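Local atomic coordinates of putative epoxide hydrolase protein (Klebsiella pneumoniae subsp. pneumoniae, PDB entry 5BOV), a protein that is probably an alpha/beta-fold hydrolase acting on epoxides, perhaps with monoacylglycerol lipase activity. Residues A[38-46]-A[199-209]; A[182-190]-A[281-289]. All blocks are in the same frame, centred on the assembly; numbering follows the deposited sequence.

Contact 1 of 2, residues A[38-46]-A[199-209]; sequences HGWPYDIQS and KTARALDNPDH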
ATOM      1  N   HIS A  38      -0.084   3.163   2.536  1.00  7.29           N
ATOM      2  CA  HIS A  38       0.224   2.071   3.464  1.00  7.09           C
ATOM      3  C   HIS A  38      -0.179   0.702   2.909  1.00  7.38           C
ATOM      4  O   HIS A  38      -0.827   0.611   1.855  1.00  7.24           O
ATOM      5  CB  HIS A  38      -0.471   2.357   4.790  1.00  7.19           C
ATOM      6  CG  HIS A  38      -1.969   2.259   4.751  1.00  6.92           C
ATOM      7  ND1 HIS A  38      -2.628   1.046   4.777  1.00  7.22           N
ATOM      8  CD2 HIS A  38      -2.932   3.196   4.590  1.00  7.03           C
ATOM      9  CE1 HIS A  38      -3.935   1.246   4.670  1.00  7.07           C
ATOM     10  NE2 HIS A  38      -4.144   2.547   4.607  1.00  7.11           N
ATOM     11  N   GLY A  39       0.176  -0.316   3.690  1.00  7.15           N
ATOM     12  CA  GLY A  39      -0.113  -1.673   3.372  1.00  7.19           C
ATOM     13  C   GLY A  39      -1.041  -2.347   4.370  1.00  7.11           C
ATOM     14  O   GLY A  39      -1.625  -1.684   5.250  1.00  7.01           O
ATOM     15  N   TRP A  40      -1.115  -3.663   4.234  1.00  6.76           N
ATOM     16  CA  TRP A  40      -2.023  -4.516   5.088  1.00  7.40           C
ATOM     17  C   TRP A  40      -1.142  -5.307   6.097  1.00  7.72           C
ATOM     18  O   TRP A  40      -0.123  -5.903   5.648  1.00  8.03           O
ATOM     19  CB  TRP A  40      -2.800  -5.531   4.252  1.00  7.65           C
ATOM     20  CG  TRP A  40      -3.656  -6.386   5.090  1.00  8.05           C
ATOM     21  CD1 TRP A  40      -4.903  -6.102   5.496  1.00  8.16           C
ATOM     22  CD2 TRP A  40      -3.344  -7.667   5.629  1.00  8.27           C
ATOM     23  NE1 TRP A  40      -5.390  -7.104   6.289  1.00  8.55           N
ATOM     24  CE2 TRP A  40      -4.447  -8.083   6.389  1.00  8.55           C
ATOM     25  CE3 TRP A  40      -2.219  -8.464   5.614  1.00  8.36           C
ATOM     26  CZ2 TRP A  40      -4.444  -9.291   7.114  1.00  8.81           C
ATOM     27  CZ3 TRP A  40      -2.252  -9.671   6.268  1.00  8.48           C
ATOM     28  CH2 TRP A  40      -3.347 -10.061   7.052  1.00  8.67           C
ATOM     29  N   PRO A  41      -1.519  -5.404   7.379  1.00  7.71           N
ATOM     30  CA  PRO A  41      -2.606  -4.681   8.021  1.00  7.80           C
ATOM     31  C   PRO A  41      -2.079  -3.489   8.812  1.00  7.53           C
ATOM     32  O   PRO A  41      -1.846  -3.542  10.022  1.00  7.67           O
ATOM     33  CB  PRO A  41      -3.183  -5.770   8.955  1.00  8.10           C
ATOM     34  CG  PRO A  41      -1.990  -6.661   9.275  1.00  8.29           C
ATOM     35  CD  PRO A  41      -0.896  -6.380   8.282  1.00  7.99           C
ATOM     36  N   TYR A  42      -1.702  -2.463   8.052  1.00  7.35           N
ATOM     37  CA  TYR A  42      -1.065  -1.255   8.599  1.00  7.30           C
ATOM     38  C   TYR A  42      -1.945  -0.075   8.319  1.00  7.09           C
ATOM     39  O   TYR A  42      -3.081  -0.232   7.794  1.00  7.10           O
ATOM     40  CB  TYR A  42       0.327  -1.079   8.033  1.00  7.44           C
ATOM     41  CG  TYR A  42       1.191  -2.330   8.208  1.00  7.54           C
ATOM     42  CD1 TYR A  42       1.978  -2.455   9.314  1.00  7.89           C
ATOM     43  CD2 TYR A  42       1.290  -3.301   7.237  1.00  7.41           C
ATOM     44  CE1 TYR A  42       2.807  -3.576   9.502  1.00  8.17           C
ATOM     45  CE2 TYR A  42       2.097  -4.383   7.377  1.00  7.59           C
ATOM     46  CZ  TYR A  42       2.859  -4.527   8.502  1.00  7.90           C
ATOM     47  OH  TYR A  42       3.660  -5.631   8.614  1.00  8.39           O
ATOM     48  N   ASP A  43      -1.495   1.137   8.625  1.00  7.15           N
ATOM     49  CA  ASP A  43      -2.302   2.305   8.265  1.00  7.32           C
ATOM     50  C   ASP A  43      -1.428   3.551   8.073  1.00  7.29           C
ATOM     51  O   ASP A  43      -0.213   3.409   7.939  1.00  7.41           O
ATOM     52  CB  ASP A  43      -3.450   2.567   9.259  1.00  7.81           C
ATOM     53  CG  ASP A  43      -3.001   3.232  10.528  1.00  8.24           C
ATOM     54  OD1 ASP A  43      -1.795   3.271  10.818  1.00  8.32           O
ATOM     55  OD2 ASP A  43      -3.937   3.589  11.292  1.00  9.65           O
ATOM     56  N   ILE A  44      -2.038   4.732   8.054  1.00  7.13           N
ATOM     57  CA  ILE A  44      -1.318   5.975   7.834  1.00  7.35           C
ATOM     58  C   ILE A  44      -0.177   6.214   8.841  1.00  7.59           C
ATOM     59  O   ILE A  44       0.765   6.973   8.598  1.00  7.75           O
ATOM     60  CB  ILE A  44      -2.255   7.203   7.813  1.00  7.45           C
ATOM     61  CG1 ILE A  44      -2.944   7.420   9.148  1.00  7.93           C
ATOM     62  CG2 ILE A  44      -3.255   7.034   6.652  1.00  7.58           C
ATOM     63  CD1 ILE A  44      -3.662   8.724   9.235  1.00  8.01           C
ATOM     64  N   GLN A  45      -0.256   5.595  10.046  1.00  7.79           N
ATOM     65  CA  GLN A  45       0.808   5.784  11.008  1.00  7.91           C
ATOM     66  C   GLN A  45       2.159   5.286  10.532  1.00  7.86           C
ATOM     67  O   GLN A  45       3.215   5.645  11.076  1.00  8.22           O
ATOM     68  CB  GLN A  45       0.463   5.153  12.371  1.00  8.26           C
ATOM     69  CG  GLN A  45      -0.820   5.663  13.016  1.00  8.77           C
ATOM     70  CD  GLN A  45      -0.962   7.190  13.081  1.00  9.14           C
ATOM     71  OE1 GLN A  45      -2.112   7.702  12.862  1.00 10.79           O
ATOM     72  NE2 GLN A  45       0.034   7.866  13.395  1.00  8.93           N
ATOM     73  N   SER A  46       2.163   4.451   9.494  1.00  7.70           N
ATOM     74  CA  SER A  46       3.390   4.027   8.861  1.00  7.62           C
ATOM     75  C   SER A  46       4.226   5.255   8.362  1.00  7.27           C
ATOM     76  O   SER A  46       5.451   5.133   8.282  1.00  7.82           O
ATOM     77  CB  SER A  46       3.079   3.179   7.630  1.00  7.86           C
ATOM     78  OG  SER A  46       2.431   1.961   7.961  1.00  8.36           O
ATOM     79  N   LYS A 199      -2.390   1.820  18.112  1.00 11.19           N
ATOM     80  CA  LYS A 199      -2.764   3.027  17.385  1.00 12.46           C
ATOM     81  C   LYS A 199      -3.226   2.729  15.963  1.00 11.38           C
ATOM     82  O   LYS A 199      -4.249   3.255  15.488  1.00 12.20           O
ATOM     83  CB  LYS A 199      -1.629   4.010  17.383  1.00 14.03           C
ATOM     84  CG  LYS A 199      -2.051   5.413  16.956  1.00 17.13           C
ATOM     85  CD  LYS A 199      -0.823   6.317  17.118  1.00 19.35           C
ATOM     86  CE  LYS A 199      -1.114   7.804  17.089  1.00 22.03           C
ATOM     87  NZ  LYS A 199       0.207   8.552  17.377  1.00 21.63           N
ATOM     88  N   THR A 200      -2.539   1.811  15.276  1.00 10.66           N
ATOM     89  CA  THR A 200      -2.999   1.379  13.958  1.00 10.30           C
ATOM     90  C   THR A 200      -4.175   0.404  14.073  1.00 10.41           C
ATOM     91  O   THR A 200      -5.088   0.444  13.268  1.00  9.74           O
ATOM     92  CB  THR A 200      -1.816   0.723  13.174  1.00 10.25           C
ATOM     93  OG1 THR A 200      -0.904   1.782  12.820  1.00 10.06           O
ATOM     94  CG2 THR A 200      -2.290  -0.004  11.958  1.00  9.63           C
ATOM     95  N   ALA A 201      -4.232  -0.436  15.093  1.00 11.31           N
ATOM     96  CA  ALA A 201      -5.344  -1.373  15.237  1.00 11.57           C
ATOM     97  C   ALA A 201      -6.685  -0.681  15.256  1.00 11.99           C
ATOM     98  O   ALA A 201      -7.688  -1.213  14.780  1.00 11.62           O
ATOM     99  CB  ALA A 201      -5.176  -2.218  16.475  1.00 11.95           C
ATOM    100  N   ARG A 202      -6.713   0.520  15.814  1.00 13.13           N
ATOM    101  CA  ARG A 202      -7.929   1.282  15.831  1.00 14.98           C
ATOM    102  C   ARG A 202      -8.511   1.446  14.413  1.00 14.63           C
ATOM    103  O   ARG A 202      -9.748   1.378  14.180  1.00 14.78           O
ATOM    104  CB  ARG A 202      -7.651   2.655  16.633  1.00 18.53           C
ATOM    105  CG  ARG A 202      -8.812   3.615  16.662  1.00 23.68           C
ATOM    106  CD  ARG A 202      -8.519   5.049  17.230  1.00 26.58           C
ATOM    107  NE  ARG A 202      -9.716   5.806  16.809  1.00 33.70           N
ATOM    108  CZ  ARG A 202     -10.938   5.739  17.401  1.00 38.98           C
ATOM    109  NH1 ARG A 202     -11.176   5.020  18.541  1.00 36.51           N
ATOM    110  NH2 ARG A 202     -11.956   6.447  16.865  1.00 41.60           N
ATOM    111  N   ALA A 203      -7.646   1.702  13.435  1.00 13.51           N
ATOM    112  CA  ALA A 203      -8.060   1.865  12.072  1.00 12.65           C
ATOM    113  C   ALA A 203      -8.497   0.577  11.412  1.00 12.79           C
ATOM    114  O   ALA A 203      -9.318   0.606  10.496  1.00 11.64           O
ATOM    115  CB  ALA A 203      -6.923   2.492  11.246  1.00 12.47           C
ATOM    116  N   LEU A 204      -8.039  -0.583  11.926  1.00 12.45           N
ATOM    117  CA  LEU A 204      -8.520  -1.866  11.460  1.00 12.58           C
ATOM    118  C   LEU A 204      -9.895  -2.221  11.895  1.00 13.59           C
ATOM    119  O   LEU A 204     -10.432  -3.236  11.455  1.00 13.31           O
ATOM    120  CB  LEU A 204      -7.534  -2.983  11.847  1.00 12.32           C
ATOM    121  CG  LEU A 204      -6.036  -2.691  11.550  1.00 12.17           C
ATOM    122  CD1 LEU A 204      -5.140  -3.858  11.985  1.00 12.51           C
ATOM    123  CD2 LEU A 204      -5.767  -2.369  10.080  1.00 12.11           C
ATOM    124  N   ASP A 205     -10.467  -1.456  12.837  1.00 14.00           N
ATOM    125  CA  ASP A 205     -11.850  -1.667  13.288  1.00 15.71           C
ATOM    126  C   ASP A 205     -12.849  -0.968  12.376  1.00 15.11           C
ATOM    127  O   ASP A 205     -14.035  -1.122  12.579  1.00 16.77           O
ATOM    128  CB  ASP A 205     -11.982  -1.188  14.742  1.00 18.12           C
ATOM    129  CG  ASP A 205     -11.230  -2.070  15.715  1.00 21.97           C
ATOM    130  OD1 ASP A 205     -11.069  -3.314  15.476  1.00 25.12           O
ATOM    131  OD2 ASP A 205     -10.763  -1.539  16.732  1.00 30.62           O
ATOM    132  N   ASN A 206     -12.415  -0.330  11.312  1.00 13.49           N
ATOM    133  CA  ASN A 206     -13.285   0.129  10.251  1.00 13.55           C
ATOM    134  C   ASN A 206     -14.261  -0.974   9.856  1.00 13.52           C
ATOM    135  O   ASN A 206     -13.867  -2.130   9.663  1.00 13.48           O
ATOM    136  CB  ASN A 206     -12.395   0.559   9.043  1.00 12.92           C
ATOM    137  CG  ASN A 206     -13.210   1.061   7.846  1.00 13.15           C
ATOM    138  OD1 ASN A 206     -13.893   0.303   7.229  1.00 15.32           O
ATOM    139  ND2 ASN A 206     -13.022   2.327   7.468  1.00 13.07           N
ATOM    140  N   PRO A 207     -15.551  -0.630   9.689  1.00 14.26           N
ATOM    141  CA  PRO A 207     -16.537  -1.695   9.454  1.00 15.36           C
ATOM    142  C   PRO A 207     -16.411  -2.451   8.129  1.00 14.69           C
ATOM    143  O   PRO A 207     -16.978  -3.537   7.992  1.00 15.06           O
ATOM    144  CB  PRO A 207     -17.875  -0.956   9.500  1.00 16.07           C
ATOM    145  CG  PRO A 207     -17.581   0.455   9.309  1.00 16.40           C
ATOM    146  CD  PRO A 207     -16.168   0.690   9.863  1.00 15.22           C
ATOM    147  N   ASP A 208     -15.619  -1.919   7.204  1.00 13.77           N
ATOM    148  CA  ASP A 208     -15.342  -2.600   5.968  1.00 13.84           C
ATOM    149  C   ASP A 208     -13.997  -3.361   5.971  1.00 12.74           C
ATOM    150  O   ASP A 208     -13.679  -4.006   4.966  1.00 12.35           O
ATOM    151  CB  ASP A 208     -15.224  -1.570   4.837  1.00 14.45           C
ATOM    152  CG  ASP A 208     -16.477  -0.675   4.683  1.00 16.34           C
ATOM    153  OD1 ASP A 208     -17.577  -1.274   4.757  1.00 17.50           O
ATOM    154  OD2 ASP A 208     -16.288   0.558   4.476  1.00 19.10           O
ATOM    155  N   HIS A 209     -13.202  -3.265   7.050  1.00 11.53           N
ATOM    156  CA  HIS A 209     -11.857  -3.773   6.977  1.00 10.81           C
ATOM    157  C   HIS A 209     -11.794  -5.285   6.672  1.00 10.81           C
ATOM    158  O   HIS A 209     -10.986  -5.733   5.873  1.00 10.30           O
ATOM    159  CB  HIS A 209     -11.112  -3.500   8.288  1.00 10.77           C
ATOM    160  CG  HIS A 209      -9.698  -4.018   8.247  1.00 10.20           C
ATOM    161  ND1 HIS A 209      -8.757  -3.476   7.411  1.00  9.66           N
ATOM    162  CD2 HIS A 209      -9.143  -5.099   8.818  1.00 10.12           C
ATOM    163  CE1 HIS A 209      -7.651  -4.190   7.503  1.00  9.85           C
ATOM    164  NE2 HIS A 209      -7.883  -5.189   8.347  1.00 10.24           N
TER
HETATM  165  O   HOH W   1       0.899   1.254  10.554  1.00  9.97           O
HETATM  166  O   HOH W   2       1.941   7.409  15.220  1.00 13.25           O
HETATM  167  O   HOH W   3      -0.015  10.207  15.029  1.00 14.94           O

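Contact 2 of 2, residues A[182-190]-A[281-289]; sequences IWHQASPQW and AVGHNPPQE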
ATOM      1  N   ILE A 182       0.542 -11.053  12.587  1.00 10.30           N
ATOM      2  CA  ILE A 182       1.067 -10.817  11.292  1.00  9.75           C
ATOM      3  C   ILE A 182       2.242  -9.780  11.345  1.00  9.31           C
ATOM      4  O   ILE A 182       3.242  -9.921  10.646  1.00  9.30           O
ATOM      5  CB  ILE A 182      -0.021 -10.366  10.320  1.00  9.90           C
ATOM      6  CG1 ILE A 182      -1.015 -11.538  10.031  1.00 10.25           C
ATOM      7  CG2 ILE A 182       0.573  -9.832   9.036  1.00  9.85           C
ATOM      8  CD1 ILE A 182      -0.406 -12.750   9.325  1.00 10.71           C
ATOM      9  N   TRP A 183       2.091  -8.686  12.105  1.00  9.17           N
ATOM     10  CA  TRP A 183       3.163  -7.735  12.179  1.00  9.15           C
ATOM     11  C   TRP A 183       4.472  -8.379  12.637  1.00  9.85           C
ATOM     12  O   TRP A 183       5.532  -8.128  12.099  1.00  9.79           O
ATOM     13  CB  TRP A 183       2.819  -6.565  13.143  1.00  9.20           C
ATOM     14  CG  TRP A 183       1.974  -5.452  12.693  1.00  8.85           C
ATOM     15  CD1 TRP A 183       0.921  -5.514  11.876  1.00  8.59           C
ATOM     16  CD2 TRP A 183       2.048  -4.088  13.145  1.00  8.77           C
ATOM     17  NE1 TRP A 183       0.358  -4.280  11.735  1.00  8.62           N
ATOM     18  CE2 TRP A 183       1.021  -3.394  12.528  1.00  8.78           C
ATOM     19  CE3 TRP A 183       2.896  -3.410  14.002  1.00  9.20           C
ATOM     20  CZ2 TRP A 183       0.792  -2.040  12.746  1.00  8.86           C
ATOM     21  CZ3 TRP A 183       2.710  -2.040  14.189  1.00  8.95           C
ATOM     22  CH2 TRP A 183       1.685  -1.390  13.594  1.00  9.01           C
ATOM     23  N   HIS A 184       4.364  -9.226  13.646  1.00 10.93           N
ATOM     24  CA  HIS A 184       5.568  -9.904  14.211  1.00 11.94           C
ATOM     25  C   HIS A 184       6.127 -10.894  13.201  1.00 12.38           C
ATOM     26  O   HIS A 184       7.323 -10.971  13.075  1.00 13.34           O
ATOM     27  CB  HIS A 184       5.207 -10.689  15.490  1.00 13.82           C
ATOM     28  CG  HIS A 184       5.061  -9.856  16.717  1.00 15.75           C
ATOM     29  ND1 HIS A 184       6.045  -8.988  17.160  1.00 16.87           N
ATOM     30  CD2 HIS A 184       4.059  -9.778  17.627  1.00 17.24           C
ATOM     31  CE1 HIS A 184       5.648  -8.400  18.265  1.00 17.56           C
ATOM     32  NE2 HIS A 184       4.462  -8.890  18.600  1.00 18.18           N
ATOM     33  N   GLN A 185       5.282 -11.587  12.447  1.00 12.36           N
ATOM     34  CA  GLN A 185       5.820 -12.493  11.417  1.00 12.73           C
ATOM     35  C   GLN A 185       6.557 -11.724  10.329  1.00 12.02           C
ATOM     36  O   GLN A 185       7.543 -12.196   9.746  1.00 11.13           O
ATOM     37  CB  GLN A 185       4.705 -13.271  10.756  1.00 14.54           C
ATOM     38  CG  GLN A 185       4.094 -14.395  11.609  1.00 16.26           C
ATOM     39  CD  GLN A 185       3.277 -15.345  10.684  1.00 17.29           C
ATOM     40  OE1 GLN A 185       2.402 -14.892   9.919  1.00 18.53           O
ATOM     41  NE2 GLN A 185       3.620 -16.606  10.709  1.00 18.58           N
ATOM     42  N   ALA A 186       5.964 -10.600   9.942  1.00 10.65           N
ATOM     43  CA  ALA A 186       6.445  -9.855   8.751  1.00 10.23           C
ATOM     44  C   ALA A 186       7.700  -9.082   9.076  1.00 10.05           C
ATOM     45  O   ALA A 186       8.500  -8.829   8.180  1.00  9.75           O
ATOM     46  CB  ALA A 186       5.341  -8.940   8.250  1.00  9.62           C
ATOM     47  N   SER A 187       7.873  -8.660  10.326  1.00 10.03           N
ATOM     48  CA  SER A 187       9.084  -7.904  10.731  1.00 10.45           C
ATOM     49  C   SER A 187       9.612  -8.466  12.059  1.00 11.75           C
ATOM     50  O   SER A 187       9.411  -7.903  13.116  1.00 11.35           O
ATOM     51  CB  SER A 187       8.750  -6.424  10.874  1.00 10.17           C
ATOM     52  OG  SER A 187       8.330  -5.843   9.655  1.00  9.69           O
ATOM     53  N   PRO A 188      10.125  -9.667  11.993  1.00 13.23           N
ATOM     54  CA  PRO A 188      10.527 -10.343  13.255  1.00 14.83           C
ATOM     55  C   PRO A 188      11.513  -9.629  14.158  1.00 16.16           C
ATOM     56  O   PRO A 188      11.487  -9.898  15.371  1.00 16.53           O
ATOM     57  CB  PRO A 188      11.186 -11.655  12.775  1.00 15.26           C
ATOM     58  CG  PRO A 188      10.851 -11.790  11.395  1.00 15.22           C
ATOM     59  CD  PRO A 188      10.440 -10.462  10.814  1.00 14.16           C
ATOM     60  N   GLN A 189      12.300  -8.704  13.642  1.00 16.69           N
ATOM     61  CA  GLN A 189      13.240  -7.949  14.443  1.00 18.32           C
ATOM     62  C   GLN A 189      12.752  -6.536  14.770  1.00 17.12           C
ATOM     63  O   GLN A 189      13.470  -5.761  15.413  1.00 16.73           O
ATOM     64  CB  GLN A 189      14.619  -7.929  13.737  1.00 20.61           C
ATOM     65  CG  GLN A 189      15.433  -9.208  13.928  1.00 24.65           C
ATOM     66  CD  GLN A 189      14.867 -10.464  13.245  1.00 29.11           C
ATOM     67  OE1 GLN A 189      14.723 -10.515  12.019  1.00 35.53           O
ATOM     68  NE2 GLN A 189      14.638 -11.531  14.034  1.00 33.11           N
ATOM     69  N   TRP A 190      11.516  -6.183  14.393  1.00 13.89           N
ATOM     70  CA  TRP A 190      10.969  -4.913  14.801  1.00 13.36           C
ATOM     71  C   TRP A 190      10.339  -5.024  16.186  1.00 14.17           C
ATOM     72  O   TRP A 190       9.255  -5.633  16.356  1.00 13.31           O
ATOM     73  CB  TRP A 190       9.912  -4.481  13.758  1.00 12.22           C
ATOM     74  CG  TRP A 190       9.265  -3.115  14.022  1.00 11.88           C
ATOM     75  CD1 TRP A 190       9.790  -2.079  14.700  1.00 12.39           C
ATOM     76  CD2 TRP A 190       8.071  -2.634  13.391  1.00 11.38           C
ATOM     77  NE1 TRP A 190       8.929  -0.998  14.650  1.00 12.27           N
ATOM     78  CE2 TRP A 190       7.893  -1.290  13.797  1.00 11.31           C
ATOM     79  CE3 TRP A 190       7.128  -3.213  12.552  1.00 10.95           C
ATOM     80  CZ2 TRP A 190       6.748  -0.574  13.500  1.00 11.10           C
ATOM     81  CZ3 TRP A 190       6.025  -2.496  12.205  1.00 11.12           C
ATOM     82  CH2 TRP A 190       5.849  -1.131  12.678  1.00 10.99           C
ATOM     83  N   ALA A 281      17.728  -4.243  10.915  1.00 27.11           N
ATOM     84  CA  ALA A 281      16.615  -4.996  11.462  1.00 25.55           C
ATOM     85  C   ALA A 281      15.353  -4.742  10.606  1.00 19.83           C
ATOM     86  O   ALA A 281      14.245  -5.197  10.994  1.00 20.74           O
ATOM     87  CB  ALA A 281      16.334  -4.555  12.919  1.00 25.75           C
ATOM     88  N   VAL A 282      15.511  -4.041   9.464  1.00 18.48           N
ATOM     89  CA  VAL A 282      14.288  -3.552   8.665  1.00 14.95           C
ATOM     90  C   VAL A 282      13.577  -4.688   8.017  1.00 12.76           C
ATOM     91  O   VAL A 282      14.171  -5.534   7.295  1.00 12.05           O
ATOM     92  CB  VAL A 282      14.655  -2.509   7.552  1.00 14.81           C
ATOM     93  CG1 VAL A 282      13.390  -1.957   6.916  1.00 14.18           C
ATOM     94  CG2 VAL A 282      15.442  -1.346   8.135  1.00 16.24           C
ATOM     95  N   GLY A 283      12.283  -4.765   8.280  1.00 11.32           N
ATOM     96  CA  GLY A 283      11.404  -5.766   7.808  1.00 10.41           C
ATOM     97  C   GLY A 283      10.462  -5.326   6.692  1.00  9.56           C
ATOM     98  O   GLY A 283      10.893  -4.654   5.716  1.00  9.80           O
ATOM     99  N   HIS A 284       9.211  -5.655   6.859  1.00  9.19           N
ATOM    100  CA  HIS A 284       8.194  -5.486   5.867  1.00  9.75           C
ATOM    101  C   HIS A 284       7.645  -4.058   5.764  1.00  9.69           C
ATOM    102  O   HIS A 284       6.947  -3.728   4.765  1.00 10.18           O
ATOM    103  CB  HIS A 284       7.088  -6.445   6.242  1.00 10.49           C
ATOM    104  CG  HIS A 284       5.939  -6.476   5.308  1.00 11.75           C
ATOM    105  ND1 HIS A 284       6.065  -6.762   3.967  1.00 13.52           N
ATOM    106  CD2 HIS A 284       4.613  -6.379   5.544  1.00 13.04           C
ATOM    107  CE1 HIS A 284       4.863  -6.762   3.403  1.00 13.15           C
ATOM    108  NE2 HIS A 284       3.974  -6.581   4.343  1.00 13.84           N
ATOM    109  N   ASN A 285       7.914  -3.232   6.765  1.00  9.06           N
ATOM    110  CA  ASN A 285       7.384  -1.836   6.781  1.00  8.37           C
ATOM    111  C   ASN A 285       8.522  -0.799   6.899  1.00  8.27           C
ATOM    112  O   ASN A 285       8.750  -0.230   7.966  1.00  7.71           O
ATOM    113  CB  ASN A 285       6.334  -1.730   7.893  1.00  8.24           C
ATOM    114  CG  ASN A 285       5.602  -0.412   7.906  1.00  8.42           C
ATOM    115  OD1 ASN A 285       5.994   0.573   7.253  1.00  7.89           O
ATOM    116  ND2 ASN A 285       4.526  -0.360   8.674  1.00  8.45           N
ATOM    117  N   PRO A 286       9.281  -0.603   5.816  1.00  8.07           N
ATOM    118  CA  PRO A 286      10.358   0.351   5.870  1.00  8.20           C
ATOM    119  C   PRO A 286       9.993   1.761   6.300  1.00  8.09           C
ATOM    120  O   PRO A 286      10.752   2.382   7.033  1.00  8.13           O
ATOM    121  CB  PRO A 286      10.919   0.316   4.444  1.00  8.28           C
ATOM    122  CG  PRO A 286      10.668  -1.071   3.985  1.00  8.34           C
ATOM    123  CD  PRO A 286       9.355  -1.384   4.528  1.00  8.12           C
ATOM    124  N   PRO A 287       8.825   2.264   5.853  1.00  7.71           N
ATOM    125  CA  PRO A 287       8.645   3.662   6.322  1.00  7.72           C
ATOM    126  C   PRO A 287       8.450   3.782   7.831  1.00  8.04           C
ATOM    127  O   PRO A 287       8.859   4.770   8.425  1.00  8.40           O
ATOM    128  CB  PRO A 287       7.401   4.145   5.595  1.00  7.75           C
ATOM    129  CG  PRO A 287       6.696   2.908   5.076  1.00  7.65           C
ATOM    130  CD  PRO A 287       7.799   1.871   4.917  1.00  7.83           C
ATOM    131  N   GLN A 288       7.743   2.821   8.415  1.00  8.05           N
ATOM    132  CA  GLN A 288       7.490   2.919   9.850  1.00  8.41           C
ATOM    133  C   GLN A 288       8.776   2.525  10.629  1.00  9.15           C
ATOM    134  O   GLN A 288       9.066   3.118  11.704  1.00  9.37           O
ATOM    135  CB  GLN A 288       6.353   2.052  10.264  1.00  9.04           C
ATOM    136  CG  GLN A 288       5.749   2.573  11.581  1.00  9.45           C
ATOM    137  CD  GLN A 288       4.321   2.078  11.880  1.00  9.86           C
ATOM    138  OE1 GLN A 288       3.619   1.548  11.045  1.00  9.72           O
ATOM    139  NE2 GLN A 288       3.909   2.299  13.132  1.00 10.80           N
ATOM    140  N   GLU A 289       9.493   1.541  10.130  1.00  9.49           N
ATOM    141  CA  GLU A 289      10.669   0.948  10.823  1.00 10.10           C
ATOM    142  C   GLU A 289      11.926   1.731  10.601  1.00 11.12           C
ATOM    143  O   GLU A 289      12.773   1.751  11.473  1.00 11.67           O
ATOM    144  CB  GLU A 289      10.895  -0.467  10.315  1.00 10.56           C
ATOM    145  CG  GLU A 289       9.768  -1.417  10.665  1.00 10.57           C
ATOM    146  CD  GLU A 289      10.012  -2.819  10.068  1.00 11.55           C
ATOM    147  OE1 GLU A 289      11.132  -3.345  10.384  1.00 12.78           O
ATOM    148  OE2 GLU A 289       9.091  -3.354   9.434  1.00 11.52           O
TER
HETATM  149  O   HOH W   4      12.300  -7.412  10.968  1.00 13.94           O

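Contact 1 of 2, residues A[38-46]-A[199-209]
D43 and T200 meet because of their first torsions. In D43, chi1 of 78° puts CG between the backbone N and the carbonyl carbon. In T200, chi1 of -71° sets OG1 beside its own backbone N and points it at the carboxylate, while CG2 lies alongside D43 CG. T200 OG1 donates to D43 OD1 at 2.6 Å. The same oxygen accepts from Q45 N at 2.9 Å, which makes an Asx turn. The two donors come from opposite faces of the carboxylate plane, so OD1 is gripped from both sides. A water accepts from D43 N and donates to T200 OG1, closing the polar cluster. The other oxygen, D43 OD2, lies 3.2 Å from A203 CB.

At the outer end, the bent Q45 chain crosses the extended K199 chain at about a right angle. Q45 NE2 is 3.9 Å from K199 CE, and two waters accept from both Q45 NE2 and K199 NZ, one of them only weakly from Q45. Towards the interior the contact turns apolar: P41 CB is 4.1 Å from L204 CD1. Beyond it, W40 and H209 lie rim to rim with their planes only 9° apart, neither ring over the other. The H209 imidazole is held at both nitrogens, by Y171 OH and G68 O.

H38-P41 reads HGWP, with a cis peptide before P41, as in the oxyanion-hole loop of epoxide hydrolases. W40 N hydrogen-bonds to D110 OD2, in a probable nucleophile elbow.

The loop follows strand 32-37 and precedes helix 50-56. Helix 194-201 and the turns after it lie against it. A179 of helix 175-186 touches both P41 and L204, and Y65 of strand 59-74 packs against D43.

Contact 2 of 2, residues A[182-190]-A[281-289]
S187 and E289 form the polar centre of this contact. S187 OG donates to E289 OE2 at 2.6 Å, on the syn side but tilted out of the carboxylate plane. It also accepts from H284 N at 2.9 Å. One hydroxyl thus ties the glutamate to the backbone of the loop before it. W190 covers the next part of E289. E289 CG sits over the five-membered ring of W190, 3.6 Å from its centroid, a CH-pi contact. Ring and carboxylate planes are 7° apart and stacked. The E289 chain is extended at chi2 (177°), which runs the carboxylate along the ring to reach S187. Q288 instead meets W190 at its edge, with CD 3.6 Å from W190 CH2 and the amide turned 70° from the ring. Next to S187 in the chain, A186 CB touches H284 CB at 3.6 Å.

Backbone amides of the preceding loop position the glutamate. G283 N donates to E289 OE1 at 2.8 Å, and N285 N donates to E289 OE2 at 2.9 Å. S187 OG and N285 N reach OE2 from opposite faces of its plane. The carboxylate is therefore held by three donors, two of them backbone amides of the loop just before its helix. One layer further out, N285 caps helix 286-289: its OD1 accepts from Q288 N at 3.1 Å. A water bridges Q189 N and A281 O. F192 packs edge-to-face on W190.

The loop 281-285 follows strand 273-278, the last of the central sheet. In the alpha/beta-hydrolase fold the catalytic histidine lies on such a loop. H284 touches the probable nucleophile elbow, consistent with that role. E289 and S187 then bond the loop that carries it to the end of helix 175-186.

Overall arrangement
The segments alternate along the chain: 38-46, 182-190, 199-209, then 281-289. Contacts 1 and 2 have centres about 15 Å apart and touch. W183 NE1 probably hydrogen-bonds to P41 O, and the W183 ring stacks on Y42. N285 ND2 probably hydrogen-bonds to S46 OG. Helix 194-201 with the chain after it gives one side of contact 1, and the end of helix 175-186 with the turn after it one side of contact 2. Both belong to the helical insertion between strands 127-133 and 247-252, where epoxide hydrolases of this fold carry their cap. The other sides are loops after sheet strands 32-37 and 273-278. Together the contacts join the cap region to two loops that probably border the active site.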